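5,10-methylenetetrahydromethanopterin reductase (Methanopyrus kandleri, PDB 1EZW) catalyses the reversible, coenzyme F420-dependent reduction of methylene-tetrahydromethanopterin to methyl-tetrahydromethanopterin, a step on the path from carbon dioxide to methane. Local coordinates at residues A[70-75]-A[152-157]; A[228-233]-A[298-303]. All blocks are in the same frame, centred on the assembly; numbering follows the deposited sequence. Where two conformers were deposited one is given.

Contact 1 (A[70-75]-A[152-157]); sequences TRHPLI and KYVKTG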
ATOM      1  N   THR A  70       5.039  11.038  26.157  1.00 17.50           N
ATOM      2  CA  THR A  70       3.652  10.887  25.744  1.00 16.44           C
ATOM      3  C   THR A  70       3.236   9.451  25.455  1.00 16.64           C
ATOM      4  O   THR A  70       2.050   9.206  25.222  1.00 17.27           O
ATOM      5  CB  THR A  70       3.357  11.746  24.522  1.00 17.64           C
ATOM      6  OG1 THR A  70       4.153  11.242  23.439  1.00 16.46           O
ATOM      7  CG2 THR A  70       3.687  13.280  24.805  1.00 15.68           C
ATOM      8  N   ARG A  71       4.194   8.521  25.425  1.00 17.21           N
ATOM      9  CA  ARG A  71       3.878   7.093  25.214  1.00 16.09           C
ATOM     10  C   ARG A  71       4.870   6.337  26.073  1.00 16.00           C
ATOM     11  O   ARG A  71       6.007   6.769  26.239  1.00 17.60           O
ATOM     12  CB  ARG A  71       4.157   6.660  23.765  1.00 15.64           C
ATOM     13  CG  ARG A  71       3.335   7.413  22.728  1.00 16.62           C
ATOM     14  CD  ARG A  71       3.758   6.856  21.342  1.00 16.23           C
ATOM     15  NE  ARG A  71       3.132   7.573  20.224  1.00 14.96           N
ATOM     16  CZ  ARG A  71       3.502   8.793  19.836  1.00 15.04           C
ATOM     17  NH1 ARG A  71       2.898   9.400  18.816  1.00 17.70           N
ATOM     18  NH2 ARG A  71       4.483   9.408  20.482  1.00 17.07           N
ATOM     19  N   HIS A  72       4.465   5.181  26.595  1.00 15.53           N
ATOM     20  CA  HIS A  72       5.377   4.364  27.376  1.00 16.32           C
ATOM     21  C   HIS A  72       6.529   3.947  26.457  1.00 17.56           C
ATOM     22  O   HIS A  72       6.327   3.680  25.272  1.00 17.13           O
ATOM     23  CB  HIS A  72       4.619   3.124  27.862  1.00 18.00           C
ATOM     24  CG  HIS A  72       5.339   2.333  28.913  1.00 18.44           C
ATOM     25  ND1 HIS A  72       6.426   1.537  28.634  1.00 18.09           N
ATOM     26  CD2 HIS A  72       5.125   2.234  30.252  1.00 19.15           C
ATOM     27  CE1 HIS A  72       6.862   0.980  29.762  1.00 20.57           C
ATOM     28  NE2 HIS A  72       6.083   1.385  30.756  1.00 18.53           N
ATOM     29  N   PRO A  73       7.760   3.905  26.962  1.00 18.42           N
ATOM     30  CA  PRO A  73       8.850   3.505  26.085  1.00 19.27           C
ATOM     31  C   PRO A  73       8.707   2.138  25.425  1.00 18.85           C
ATOM     32  O   PRO A  73       9.251   1.931  24.344  1.00 16.33           O
ATOM     33  CB  PRO A  73      10.089   3.642  26.994  1.00 21.16           C
ATOM     34  CG  PRO A  73       9.549   3.499  28.353  1.00 21.05           C
ATOM     35  CD  PRO A  73       8.294   4.319  28.287  1.00 19.87           C
ATOM     36  N   LEU A  74       7.942   1.213  26.035  1.00 16.93           N
ATOM     37  CA  LEU A  74       7.754  -0.099  25.434  1.00 17.25           C
ATOM     38  C   LEU A  74       6.820   0.057  24.225  1.00 15.89           C
ATOM     39  O   LEU A  74       6.912  -0.720  23.287  1.00 16.93           O
ATOM     40  CB  LEU A  74       7.129  -1.096  26.432  1.00 16.89           C
ATOM     41  CG  LEU A  74       8.141  -1.598  27.479  1.00 17.47           C
ATOM     42  CD1 LEU A  74       7.376  -2.403  28.581  1.00 18.18           C
ATOM     43  CD2 LEU A  74       9.201  -2.507  26.796  1.00 18.24           C
ATOM     44  N   ILE A  75       5.910   1.034  24.286  1.00 15.84           N
ATOM     45  CA  ILE A  75       5.033   1.305  23.132  1.00 15.80           C
ATOM     46  C   ILE A  75       5.890   1.947  22.005  1.00 15.59           C
ATOM     47  O   ILE A  75       5.758   1.595  20.819  1.00 15.04           O
ATOM     48  CB  ILE A  75       3.880   2.205  23.531  1.00 15.35           C
ATOM     49  CG1 ILE A  75       2.921   1.410  24.440  1.00 17.18           C
ATOM     50  CG2 ILE A  75       3.150   2.740  22.288  1.00 16.30           C
ATOM     51  CD1 ILE A  75       2.306   0.182  23.745  1.00 17.59           C
ATOM     52  N   LYS A 152      15.163   5.484  36.954  1.00 26.24           N
ATOM     53  CA  LYS A 152      14.496   6.538  37.704  1.00 25.84           C
ATOM     54  C   LYS A 152      13.221   7.001  37.026  1.00 24.71           C
ATOM     55  O   LYS A 152      12.300   7.462  37.680  1.00 25.27           O
ATOM     56  CB  LYS A 152      15.378   7.802  37.812  1.00 29.59           C
ATOM     57  CG  LYS A 152      16.788   7.632  38.379  1.00 34.10           C
ATOM     58  CD  LYS A 152      17.596   8.969  38.224  1.00 39.08           C
ATOM     59  CE  LYS A 152      17.296  10.064  39.303  1.00 42.88           C
ATOM     60  NZ  LYS A 152      15.928  10.675  39.438  1.00 44.46           N
ATOM     61  N   TYR A 153      13.160   6.904  35.694  0.65 23.29           N
ATOM     62  CA  TYR A 153      11.986   7.380  34.951  0.65 22.16           C
ATOM     63  C   TYR A 153      11.090   6.226  34.483  0.65 20.81           C
ATOM     64  O   TYR A 153       9.896   6.398  34.324  0.65 20.73           O
ATOM     65  CB  TYR A 153      12.462   8.269  33.768  0.65 21.22           C
ATOM     66  CG  TYR A 153      11.810   7.992  32.415  0.65 21.81           C
ATOM     67  CD1 TYR A 153      10.678   8.702  31.988  0.65 21.11           C
ATOM     68  CD2 TYR A 153      12.319   6.995  31.585  0.65 21.18           C
ATOM     69  CE1 TYR A 153      10.075   8.415  30.754  0.65 22.01           C
ATOM     70  CE2 TYR A 153      11.712   6.703  30.343  0.65 21.24           C
ATOM     71  CZ  TYR A 153      10.606   7.412  29.947  0.65 19.43           C
ATOM     72  OH  TYR A 153      10.022   7.078  28.725  0.65 19.86           O
ATOM     73  N   VAL A 154      11.662   5.049  34.288  1.00 21.04           N
ATOM     74  CA  VAL A 154      10.837   3.918  33.894  1.00 21.89           C
ATOM     75  C   VAL A 154      11.312   2.691  34.640  1.00 22.74           C
ATOM     76  O   VAL A 154      12.519   2.454  34.776  1.00 24.08           O
ATOM     77  CB  VAL A 154      10.889   3.650  32.331  1.00 22.18           C
ATOM     78  CG1 VAL A 154      12.326   3.404  31.851  1.00 20.60           C
ATOM     79  CG2 VAL A 154      10.021   2.452  32.012  1.00 22.51           C
ATOM     80  N   LYS A 155      10.352   1.931  35.154  1.00 22.97           N
ATOM     81  CA  LYS A 155      10.648   0.668  35.809  1.00 23.63           C
ATOM     82  C   LYS A 155       9.680  -0.337  35.193  1.00 22.39           C
ATOM     83  O   LYS A 155       8.479  -0.187  35.285  1.00 23.61           O
ATOM     84  CB  LYS A 155      10.451   0.738  37.337  1.00 24.33           C
ATOM     85  CG  LYS A 155      10.700  -0.636  37.982  1.00 27.93           C
ATOM     86  CD  LYS A 155      10.502  -0.589  39.522  1.00 31.60           C
ATOM     87  CE  LYS A 155      10.673  -2.001  40.108  1.00 35.58           C
ATOM     88  NZ  LYS A 155      10.708  -1.994  41.597  1.00 39.45           N
ATOM     89  N   THR A 156      10.213  -1.357  34.544  1.00 23.58           N
ATOM     90  CA  THR A 156       9.350  -2.361  33.926  1.00 23.60           C
ATOM     91  C   THR A 156       9.267  -3.595  34.808  1.00 24.22           C
ATOM     92  O   THR A 156       9.983  -3.708  35.829  1.00 24.01           O
ATOM     93  CB  THR A 156       9.930  -2.851  32.592  1.00 24.48           C
ATOM     94  OG1 THR A 156      11.108  -3.635  32.822  1.00 23.97           O
ATOM     95  CG2 THR A 156      10.306  -1.670  31.694  1.00 23.61           C
ATOM     96  N   GLY A 157       8.362  -4.494  34.440  1.00 24.44           N
ATOM     97  CA  GLY A 157       8.283  -5.796  35.072  1.00 23.86           C
ATOM     98  C   GLY A 157       9.124  -6.653  34.125  1.00 23.24           C
ATOM     99  O   GLY A 157      10.064  -6.157  33.507  1.00 24.41           O
TER
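Pro73 and its neighbours His72 and Leu74 meet Tyr153, Val154 and Thr156 in a buried, largely apolar contact that lays an irregular loop against the N-terminal end of helix 73-86 in this TIM barrel. In the chain, the loop follows helix 127-142 and precedes strand 173-176, and no hydrogen bond joins 152-157 to 70-75.

Pro73 takes the largest share. Its ring and the end of Tyr153 meet tip to tip, with Pro73 CD 3.3 Å from Tyr153 OH in the conformer modelled here, one of two. In that conformer the hydroxyl hydrogen-bonds Pro68 O, two residues before Thr70. On the Val154 side the two side chains run antiparallel past one another, and Pro73 CG lies 3.8 Å from Val154 CG2. The same methyl, anti to the backbone N, also approaches His72 CE1 at 4.1 Å, the two side chains crossing at about a right angle. Further along, Leu74 CD1 lies 4.3 Å from Thr156 CG2.

Trp117 meets the rings of both His72 and Tyr153, while Met106 of the second subunit packs on His72. The imidazole is also fixed by the helix it precedes: as N-cap, His72 ND1 accepts from Leu74 N at 3.0 Å, the donor only 5° out of the ring plane.

Contact 2 (A[228-233]-A[298-303]); sequences AYTCFS and FSIAGD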
ATOM      1  N   ALA A 228      21.958  18.377  10.592  1.00 19.58           N
ATOM      2  CA  ALA A 228      21.429  19.709  10.752  1.00 19.87           C
ATOM      3  C   ALA A 228      19.963  19.730  10.335  1.00 19.60           C
ATOM      4  O   ALA A 228      19.669  19.481   9.173  1.00 18.68           O
ATOM      5  CB  ALA A 228      22.222  20.695   9.854  1.00 20.35           C
ATOM      6  N   TYR A 229      19.069  19.973  11.286  0.55 19.64           N
ATOM      7  CA  TYR A 229      17.637  20.071  10.991  0.55 21.05           C
ATOM      8  C   TYR A 229      17.476  21.547  10.598  0.55 22.10           C
ATOM      9  O   TYR A 229      17.341  22.425  11.461  0.55 21.83           O
ATOM     10  CB  TYR A 229      16.835  19.730  12.260  0.55 22.23           C
ATOM     11  CG  TYR A 229      16.167  18.354  12.272  0.55 23.99           C
ATOM     12  CD1 TYR A 229      16.666  17.288  11.518  0.55 24.97           C
ATOM     13  CD2 TYR A 229      15.069  18.116  13.094  0.55 24.77           C
ATOM     14  CE1 TYR A 229      16.073  16.001  11.591  0.55 26.85           C
ATOM     15  CE2 TYR A 229      14.477  16.854  13.177  0.55 25.95           C
ATOM     16  CZ  TYR A 229      14.980  15.804  12.428  0.55 26.62           C
ATOM     17  OH  TYR A 229      14.404  14.552  12.557  0.55 26.97           O
ATOM     18  N   THR A 230      17.476  21.815   9.292  1.00 20.69           N
ATOM     19  CA  THR A 230      17.427  23.186   8.781  1.00 22.04           C
ATOM     20  C   THR A 230      16.102  23.772   8.342  1.00 23.37           C
ATOM     21  O   THR A 230      15.111  23.057   8.155  1.00 23.33           O
ATOM     22  CB  THR A 230      18.351  23.326   7.551  1.00 20.59           C
ATOM     23  OG1 THR A 230      17.724  22.719   6.398  1.00 20.35           O
ATOM     24  CG2 THR A 230      19.704  22.623   7.797  1.00 21.39           C
ATOM     25  N   CYS A 231      16.084  25.099   8.253  1.00 23.13           N
ATOM     26  CA  CYS A 231      14.987  25.834   7.640  1.00 23.09           C
ATOM     27  C   CYS A 231      15.631  25.918   6.246  1.00 23.84           C
ATOM     28  O   CYS A 231      16.721  26.500   6.082  1.00 23.35           O
ATOM     29  CB  CYS A 231      14.832  27.220   8.242  1.00 24.87           C
ATOM     30  SG  CYS A 231      13.777  28.250   7.245  1.00 27.10           S
ATOM     31  N   PHE A 232      14.985  25.354   5.225  1.00 21.07           N
ATOM     32  CA  PHE A 232      15.642  25.275   3.926  1.00 21.85           C
ATOM     33  C   PHE A 232      14.739  25.796   2.835  1.00 22.65           C
ATOM     34  O   PHE A 232      13.528  25.510   2.845  1.00 23.48           O
ATOM     35  CB  PHE A 232      15.955  23.786   3.683  1.00 21.12           C
ATOM     36  CG  PHE A 232      16.861  23.503   2.546  1.00 20.99           C
ATOM     37  CD1 PHE A 232      18.199  23.203   2.779  1.00 20.48           C
ATOM     38  CD2 PHE A 232      16.363  23.407   1.255  1.00 20.91           C
ATOM     39  CE1 PHE A 232      19.036  22.794   1.731  1.00 22.15           C
ATOM     40  CE2 PHE A 232      17.189  23.005   0.195  1.00 21.29           C
ATOM     41  CZ  PHE A 232      18.511  22.697   0.429  1.00 22.39           C
ATOM     42  N   SER A 233      15.302  26.553   1.891  1.00 22.28           N
ATOM     43  CA  SER A 233      14.456  27.043   0.795  1.00 24.21           C
ATOM     44  C   SER A 233      15.263  27.199  -0.477  1.00 23.67           C
ATOM     45  O   SER A 233      16.209  28.004  -0.528  1.00 24.61           O
ATOM     46  CB  SER A 233      13.779  28.363   1.164  1.00 25.00           C
ATOM     47  OG  SER A 233      12.733  28.663   0.217  1.00 26.15           O
ATOM     48  N   PHE A 298      19.456  31.833  10.218  1.00 27.84           N
ATOM     49  CA  PHE A 298      18.523  30.760  10.521  1.00 28.28           C
ATOM     50  C   PHE A 298      17.940  29.932   9.399  1.00 28.11           C
ATOM     51  O   PHE A 298      16.956  29.229   9.619  1.00 29.10           O
ATOM     52  CB  PHE A 298      17.396  31.356  11.372  1.00 28.94           C
ATOM     53  CG  PHE A 298      17.900  32.078  12.617  1.00 31.56           C
ATOM     54  CD1 PHE A 298      17.651  33.442  12.810  1.00 31.75           C
ATOM     55  CD2 PHE A 298      18.655  31.396  13.563  1.00 31.52           C
ATOM     56  CE1 PHE A 298      18.167  34.107  13.935  1.00 31.78           C
ATOM     57  CE2 PHE A 298      19.174  32.047  14.689  1.00 33.60           C
ATOM     58  CZ  PHE A 298      18.925  33.411  14.871  1.00 31.57           C
ATOM     59  N   SER A 299      18.544  29.982   8.226  1.00 27.17           N
ATOM     60  CA  SER A 299      18.038  29.186   7.106  1.00 25.93           C
ATOM     61  C   SER A 299      19.152  29.018   6.097  1.00 26.45           C
ATOM     62  O   SER A 299      20.205  29.706   6.170  1.00 25.16           O
ATOM     63  CB  SER A 299      16.861  29.889   6.409  1.00 26.52           C
ATOM     64  OG  SER A 299      17.303  30.943   5.542  1.00 26.61           O
ATOM     65  N   ILE A 300      18.937  28.077   5.187  1.00 24.30           N
ATOM     66  CA  ILE A 300      19.821  27.855   4.057  1.00 24.88           C
ATOM     67  C   ILE A 300      18.849  28.187   2.934  1.00 26.15           C
ATOM     68  O   ILE A 300      17.936  27.409   2.620  1.00 24.35           O
ATOM     69  CB  ILE A 300      20.282  26.405   3.934  1.00 26.79           C
ATOM     70  CG1 ILE A 300      21.229  26.052   5.076  1.00 27.93           C
ATOM     71  CG2 ILE A 300      21.025  26.196   2.623  1.00 24.91           C
ATOM     72  CD1 ILE A 300      21.638  24.596   5.011  1.00 28.45           C
ATOM     73  N   ALA A 301      19.022  29.359   2.330  1.00 25.20           N
ATOM     74  CA  ALA A 301      18.109  29.777   1.275  1.00 24.70           C
ATOM     75  C   ALA A 301      18.755  30.406   0.038  1.00 26.98           C
ATOM     76  O   ALA A 301      19.753  31.134   0.140  1.00 27.28           O
ATOM     77  CB  ALA A 301      17.071  30.750   1.862  1.00 24.96           C
ATOM     78  N   GLY A 302      18.172  30.136  -1.129  1.00 25.24           N
ATOM     79  CA  GLY A 302      18.696  30.722  -2.360  1.00 25.99           C
ATOM     80  C   GLY A 302      18.633  29.813  -3.558  1.00 27.57           C
ATOM     81  O   GLY A 302      17.890  28.830  -3.524  1.00 24.65           O
ATOM     82  N   ASP A 303      19.377  30.127  -4.623  1.00 26.76           N
ATOM     83  CA  ASP A 303      19.386  29.260  -5.794  1.00 26.91           C
ATOM     84  C   ASP A 303      20.371  28.143  -5.528  1.00 26.69           C
ATOM     85  O   ASP A 303      21.067  28.154  -4.505  1.00 26.42           O
ATOM     86  CB  ASP A 303      19.672  30.045  -7.111  1.00 26.39           C
ATOM     87  CG  ASP A 303      20.989  30.829  -7.095  1.00 30.47           C
ATOM     88  OD1 ASP A 303      21.092  31.788  -7.902  1.00 30.70           O
ATOM     89  OD2 ASP A 303      21.918  30.506  -6.343  1.00 26.13           O
TER
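Three backbone hydrogen bonds join Cys231, Ser233 and their partners Ile300 and Gly302 into a short parallel two-stranded sheet. Ile300 uses both its backbone groups: its N gives to Cys231 O at 2.9 Å, and its O receives Ser233 N at 2.9 Å. Two residues further along the strand, Gly302 N gives to Ser233 O at 3.0 Å, close to the direction in which that carbonyl points. Each carbonyl also has an alpha C-H beside it; Ala301 CA, for instance, is 3.2 Å from Ser233 O. Gly302 takes backbone angles (phi 143°, psi -164°) at which any CB would collide with the carbonyl O before it, which accounts for glycine where the strand ends.

Phe232 and Ile300 share one face of the sheet, their side chains crossing obliquely with Phe232 CD1 4.0 Å from Ile300 CB and the CG2 methyl of Ile300 beside Phe232 CE1. The CG1 branch of Ile300 ends in CD1, 3.9 Å from Thr230 CG2. On the opposite face Ser233 and Ala301 bring their CB atoms to 4.1 Å. Before the paired residues, Cys231 SG, anti to the backbone N, lies 3.6 Å from Ser299 CB.

The serine hydroxyls turn to helix carbonyls, Ser233 OG to Ala241 O and Ser299 OG to Ile295 O. Helix 304-316 covers the Phe232 and Ile300 face through Val307, and helix 238-254 covers the Ser233 and Ala301 face through Thr245. Barrel strand 225-229 leads through Thr230 and Cys231 into strand 232-234, while Thr230 OG1 bonds Val323 O of the adjacent barrel strand, 321-324.

Both contacts are buried, yet they lie on opposite sides of the chain's centre and share no helix or strand; their centres are about 36 Å apart and their nearest atoms about 14 Å. Contact 1 is the more peripheral, its centre about 22 Å from the centre of the chain, against about 14 Å for the centre of contact 2, and the second subunit of the tetramer packs against it. Contact 2 is enclosed by its own chain. The chemistry differs too: a loop laid on a helix start meets it through side chains alone, whereas two strands pair through their backbones, with side-chain packing added on both faces. Contact 2 also buries more surface, 338 Å² against 196 Å².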